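PDB 3IT5: protease LasA from Pseudomonas aeruginosa, which degrades elastin and lyses staphylococci as a zinc-dependent M23 endopeptidase, cutting the pentaglycine cross-links of their peptidoglycan. Local coordinates for residues 33-38 and 132-137; 140-145 and 176-181. All blocks are in the same frame, centred on the assembly; numbering follows the deposited sequence.

Contact 1: residues 33-38 and 132-137; sequences SSFDAS and VSLQGA. With ZN (zinc ion), chain E.
The Phe35 ring receives Leu134 at its edge: methyl CD1 of the leucine lies in the plane of the ring, 3.8 Å from CD2, and the two side chains cross at about a right angle. Outside the two segments, Phe123 and Phe160 also meet this ring, the latter in an edge-to-face arrangement, so a bulky apolar side chain suits the place. Leu134 does more than touch the aromatic. Its CG, anti to the carbonyl carbon (chi1 -77°), comes to 3.4 Å from Ser33 O, while CD1 lies against the carbonyl of Ser33 and C of Ser34. The leucine branch thus rests on the start of strand 34-38. Beside it, Ser33 CA and CB both lie against Val132 O, the CA through a CA-H...O contact of 3.1 Å. Residues 132-137 keep their course with local bonds. Ser133 OG accepts from Gln135 N at 3.0 Å in an ST turn, and a type II turn follows from Leu134 to Ala137, in which Gly136 takes the positive phi (77°) that suits glycine.

Ser33 and Ser34 form a classic beta bulge opposite His23. Ser33 OG and Ser34 OG share a hydrogen bond of 3.0 Å, and Ser34 OG also bonds Ser124 OG. Beyond the bulge the strand alternates: Phe35 turns into the apolar packing, whereas Asp36 turns to the zinc, binding it through OD1 at 2.0 Å with OD2 more distant at 2.8 Å. With His23, His122 and a water, this carboxylate completes the zinc site of an M23 metallopeptidase, whose metal-binding strand is backed by an apolar core.

Contact 2: residues 140-145 and 176-181; sequences GPYRIN and YNPGLA
Tyr142 OH is held from two directions, giving a hydrogen bond of 2.8 Å to Tyr176 O and accepting one from a water at 3.0 Å. The same water accepts from Tyr176 N, so Tyr176 O directly and Tyr176 N through the water are tied to one phenol. The bond to Tyr176 O falls on a lone pair in the carbonyl plane, and that oxygen sits at the edge of the tyrosine ring. A long side chain with a terminal hydroxyl suits this span. Over one face of the ring, Pro141 CG stands above the centre.

Pro141 and Pro178 meet tip to tip, CD against CG at 3.5 Å; their compact rings make an apolar junction. Gly140 CA lies 3.3 Å from Gly179 O, a close approach that suits Gly140, which has no side chain and a positive phi (64°), and Ala181 CB packs on Gly140 O at 3.4 Å. Asn177 OD1 accepts from Gly179 N at 3.1 Å, an Asx turn that curls the tail. The C-terminal tail, leaving strand 175-176 of the large sheet, thus lies against the start of strand 142-145, which runs between strands 138-139 and 159-162 of the smaller antiparallel sheet.

Contact 1 is the buried one, its centre about 7 Å from the centre of the chain and on the strand that also carries the zinc ligand Asp36; contact 2 lies about 12 Å out, partly buried and away from the active site. The first meets across its segments by apolar packing and one CA-H...O contact, its polar groups bonding within the segments, to neighbouring strands and to the zinc, whereas the second adds a phenol bond and a bridging water to proline packing. Residues 132-137 and 140-145, with strand 138-139 between them, probably hydrogen-bond, Gly136 N to Ile144 O at 2.9 Å and Gln135 NE2 to Asn145 OD1 at 2.8 Å, joining contact 1 to contact 2.

Contact 1: residues 33-38 and 132-137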
loop_
_atom_site.group_PDB
_atom_site.type_symbol
_atom_site.label_atom_id
_atom_site.label_comp_id
_atom_site.label_asym_id
_atom_site.label_seq_id
_atom_site.Cartn_x
_atom_site.Cartn_y
_atom_site.Cartn_z
ATOM N N SER A 33 6.163 -0.056 -8.711
ATOM C CA SER A 33 5.017 0.754 -8.304
ATOM C C SER A 33 4.379 0.337 -6.989
ATOM O O SER A 33 3.591 1.095 -6.425
ATOM C CB SER A 33 3.937 0.673 -9.382
ATOM O OG SER A 33 3.404 -0.637 -9.432
ATOM N N SER A 34 4.697 -0.867 -6.519
ATOM C CA SER A 34 3.943 -1.480 -5.425
ATOM C C SER A 34 4.818 -1.978 -4.278
ATOM O O SER A 34 5.994 -2.298 -4.467
ATOM C CB SER A 34 3.104 -2.653 -5.956
ATOM O OG SER A 34 2.409 -2.321 -7.152
ATOM N N PHE A 35 4.228 -2.032 -3.090
ATOM C CA PHE A 35 4.793 -2.789 -1.982
ATOM C C PHE A 35 3.681 -3.462 -1.190
ATOM O O PHE A 35 2.548 -2.971 -1.145
ATOM C CB PHE A 35 5.718 -1.935 -1.094
ATOM C CG PHE A 35 5.004 -0.951 -0.204
ATOM C CD1 PHE A 35 4.584 -1.321 1.075
ATOM C CD2 PHE A 35 4.796 0.360 -0.622
ATOM C CE1 PHE A 35 3.942 -0.407 1.913
ATOM C CE2 PHE A 35 4.165 1.283 0.207
ATOM C CZ PHE A 35 3.733 0.902 1.477
ATOM N N ASP A 36 4.004 -4.603 -0.596
ATOM C CA ASP A 36 3.039 -5.342 0.199
ATOM C C ASP A 36 3.231 -5.019 1.669
ATOM O O ASP A 36 4.306 -4.584 2.077
ATOM C CB ASP A 36 3.167 -6.847 -0.040
ATOM C CG ASP A 36 3.060 -7.220 -1.505
ATOM O OD1 ASP A 36 2.260 -6.592 -2.236
ATOM O OD2 ASP A 36 3.774 -8.149 -1.933
ATOM N N ALA A 37 2.175 -5.219 2.451
ATOM C CA ALA A 37 2.219 -4.989 3.883
ATOM C C ALA A 37 1.209 -5.878 4.586
ATOM O O ALA A 37 0.092 -6.080 4.105
ATOM C CB ALA A 37 1.964 -3.521 4.209
ATOM N N SER A 38 1.627 -6.421 5.722
ATOM C CA SER A 38 0.770 -7.248 6.548
ATOM C C SER A 38 1.208 -7.062 7.990
ATOM O O SER A 38 2.409 -6.941 8.266
ATOM C CB SER A 38 0.901 -8.715 6.141
ATOM O OG SER A 38 0.032 -9.537 6.892
ATOM N N VAL A 132 3.209 4.059 -11.477
ATOM C CA VAL A 132 4.439 4.859 -11.477
ATOM C C VAL A 132 5.407 4.372 -10.389
ATOM O O VAL A 132 5.009 3.660 -9.469
ATOM C CB VAL A 132 4.150 6.380 -11.284
ATOM C CG1 VAL A 132 3.360 6.952 -12.465
ATOM C CG2 VAL A 132 3.413 6.635 -9.972
ATOM N N SER A 133 6.673 4.771 -10.495
ATOM C CA SER A 133 7.704 4.355 -9.546
ATOM C C SER A 133 7.497 4.934 -8.150
ATOM O O SER A 133 7.208 6.120 -7.997
ATOM C CB SER A 133 9.094 4.746 -10.059
ATOM O OG SER A 133 10.087 4.491 -9.077
ATOM N N LEU A 134 7.666 4.083 -7.141
ATOM C CA LEU A 134 7.656 4.505 -5.742
ATOM C C LEU A 134 8.914 5.280 -5.327
ATOM O O LEU A 134 8.963 5.829 -4.224
ATOM C CB LEU A 134 7.455 3.299 -4.814
ATOM C CG LEU A 134 6.038 2.729 -4.680
ATOM C CD1 LEU A 134 6.078 1.371 -4.003
ATOM C CD2 LEU A 134 5.109 3.685 -3.923
ATOM N N GLN A 135 9.919 5.338 -6.203
ATOM C CA GLN A 135 11.166 6.045 -5.895
ATOM C C GLN A 135 10.918 7.481 -5.432
ATOM O O GLN A 135 10.268 8.268 -6.130
ATOM C CB GLN A 135 12.142 6.008 -7.084
ATOM C CG GLN A 135 13.515 6.661 -6.822
ATOM C CD GLN A 135 14.331 5.967 -5.734
ATOM O OE1 GLN A 135 13.948 4.917 -5.218
ATOM N NE2 GLN A 135 15.464 6.561 -5.383
ATOM N N GLY A 136 11.412 7.798 -4.236
ATOM C CA GLY A 136 11.311 9.145 -3.679
ATOM C C GLY A 136 9.966 9.569 -3.107
ATOM O O GLY A 136 9.854 10.665 -2.560
ATOM N N ALA A 137 8.949 8.716 -3.227
ATOM C CA ALA A 137 7.604 9.032 -2.729
ATOM C C ALA A 137 7.530 9.048 -1.198
ATOM O O ALA A 137 8.145 8.214 -0.531
ATOM C CB ALA A 137 6.583 8.062 -3.300
HETATM ZN ZN ZN E . 2.395 -7.228 -4.183
HETATM O O HOH W 1 1.328 -9.019 -3.961
#

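Contact 2: residues 140-145 and 176-181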
loop_
_atom_site.group_PDB
_atom_site.type_symbol
_atom_site.label_atom_id
_atom_site.label_comp_id
_atom_site.label_asym_id
_atom_site.label_seq_id
_atom_site.Cartn_x
_atom_site.Cartn_y
_atom_site.Cartn_z
ATOM N N GLY A 140 3.583 9.577 4.891
ATOM C CA GLY A 140 3.883 10.214 6.173
ATOM C C GLY A 140 5.272 10.831 6.100
ATOM O O GLY A 140 5.626 11.427 5.078
ATOM N N PRO A 141 6.078 10.672 7.170
ATOM C CA PRO A 141 7.447 11.189 7.175
ATOM C C PRO A 141 8.407 10.369 6.304
ATOM O O PRO A 141 9.491 10.855 5.966
ATOM C CB PRO A 141 7.849 11.086 8.652
ATOM C CG PRO A 141 7.048 9.931 9.172
ATOM C CD PRO A 141 5.730 10.012 8.444
ATOM N N TYR A 142 8.008 9.145 5.949
ATOM C CA TYR A 142 8.879 8.207 5.229
ATOM C C TYR A 142 9.019 8.518 3.742
ATOM O O TYR A 142 8.017 8.682 3.032
ATOM C CB TYR A 142 8.386 6.762 5.377
ATOM C CG TYR A 142 8.158 6.302 6.798
ATOM C CD1 TYR A 142 9.228 6.112 7.673
ATOM C CD2 TYR A 142 6.872 6.039 7.260
ATOM C CE1 TYR A 142 9.014 5.688 8.985
ATOM C CE2 TYR A 142 6.650 5.617 8.566
ATOM C CZ TYR A 142 7.725 5.444 9.421
ATOM O OH TYR A 142 7.511 5.018 10.708
ATOM N N ARG A 143 10.267 8.595 3.287
ATOM C CA ARG A 143 10.588 8.612 1.867
ATOM C C ARG A 143 11.098 7.228 1.494
ATOM O O ARG A 143 12.010 6.700 2.133
ATOM C CB ARG A 143 11.653 9.668 1.552
ATOM C CG ARG A 143 12.096 9.690 0.089
ATOM C CD ARG A 143 13.296 10.601 -0.127
ATOM N NE ARG A 143 12.923 12.014 -0.088
ATOM C CZ ARG A 143 13.724 13.022 -0.428
ATOM N NH1 ARG A 143 14.966 12.791 -0.845
ATOM N NH2 ARG A 143 13.278 14.269 -0.357
ATOM N N ILE A 144 10.504 6.642 0.463
ATOM C CA ILE A 144 10.867 5.290 0.043
ATOM C C ILE A 144 11.973 5.297 -1.020
ATOM O O ILE A 144 11.954 6.101 -1.961
ATOM C CB ILE A 144 9.613 4.473 -0.399
ATOM C CG1 ILE A 144 9.986 3.051 -0.838
ATOM C CG2 ILE A 144 8.833 5.196 -1.486
ATOM C CD1 ILE A 144 8.799 2.088 -0.870
ATOM N N ASN A 145 12.958 4.428 -0.824
ATOM C CA ASN A 145 13.943 4.140 -1.850
ATOM C C ASN A 145 13.686 2.740 -2.386
ATOM O O ASN A 145 13.548 1.779 -1.620
ATOM C CB ASN A 145 15.365 4.253 -1.304
ATOM C CG ASN A 145 16.413 4.360 -2.403
ATOM O OD1 ASN A 145 16.543 5.399 -3.057
ATOM N ND2 ASN A 145 17.186 3.293 -2.591
ATOM N N TYR A 176 5.550 2.046 11.982
ATOM C CA TYR A 176 4.539 2.902 12.614
ATOM C C TYR A 176 3.992 3.947 11.649
ATOM O O TYR A 176 4.751 4.603 10.941
ATOM C CB TYR A 176 5.085 3.588 13.878
ATOM C CG TYR A 176 4.035 4.400 14.615
ATOM C CD1 TYR A 176 3.947 5.786 14.445
ATOM C CD2 TYR A 176 3.114 3.781 15.459
ATOM C CE1 TYR A 176 2.978 6.539 15.109
ATOM C CE2 TYR A 176 2.142 4.522 16.130
ATOM C CZ TYR A 176 2.080 5.901 15.948
ATOM O OH TYR A 176 1.123 6.640 16.605
ATOM N N ASN A 177 2.668 4.088 11.639
ATOM C CA ASN A 177 1.984 5.072 10.805
ATOM C C ASN A 177 1.499 6.261 11.637
ATOM O O ASN A 177 0.491 6.157 12.336
ATOM C CB ASN A 177 0.808 4.420 10.065
ATOM C CG ASN A 177 0.077 5.389 9.143
ATOM O OD1 ASN A 177 0.584 6.464 8.816
ATOM N ND2 ASN A 177 -1.117 5.006 8.713
ATOM N N PRO A 178 2.219 7.399 11.565
ATOM C CA PRO A 178 1.818 8.572 12.346
ATOM C C PRO A 178 0.711 9.402 11.683
ATOM O O PRO A 178 0.075 10.221 12.349
ATOM C CB PRO A 178 3.120 9.371 12.466
ATOM C CG PRO A 178 3.918 8.991 11.273
ATOM C CD PRO A 178 3.464 7.633 10.806
ATOM N N GLY A 179 0.475 9.168 10.393
ATOM C CA GLY A 179 -0.538 9.898 9.631
ATOM C C GLY A 179 0.072 10.675 8.483
ATOM O O GLY A 179 1.171 10.351 8.021
ATOM N N LEU A 180 -0.639 11.700 8.020
ATOM C CA LEU A 180 -0.119 12.584 6.982
ATOM C C LEU A 180 0.971 13.478 7.544
ATOM O O LEU A 180 0.859 13.967 8.667
ATOM C CB LEU A 180 -1.229 13.458 6.387
ATOM C CG LEU A 180 -2.359 12.802 5.593
ATOM C CD1 LEU A 180 -3.464 13.816 5.331
ATOM C CD2 LEU A 180 -1.847 12.214 4.286
ATOM N N ALA A 181 2.025 13.687 6.758
ATOM C CA ALA A 181 3.071 14.632 7.125
ATOM C C ALA A 181 2.614 16.049 6.812
ATOM O O ALA A 181 1.696 16.252 6.015
ATOM C CB ALA A 181 4.360 14.319 6.389
HETATM O O HOH W 2 8.511 2.621 12.245
#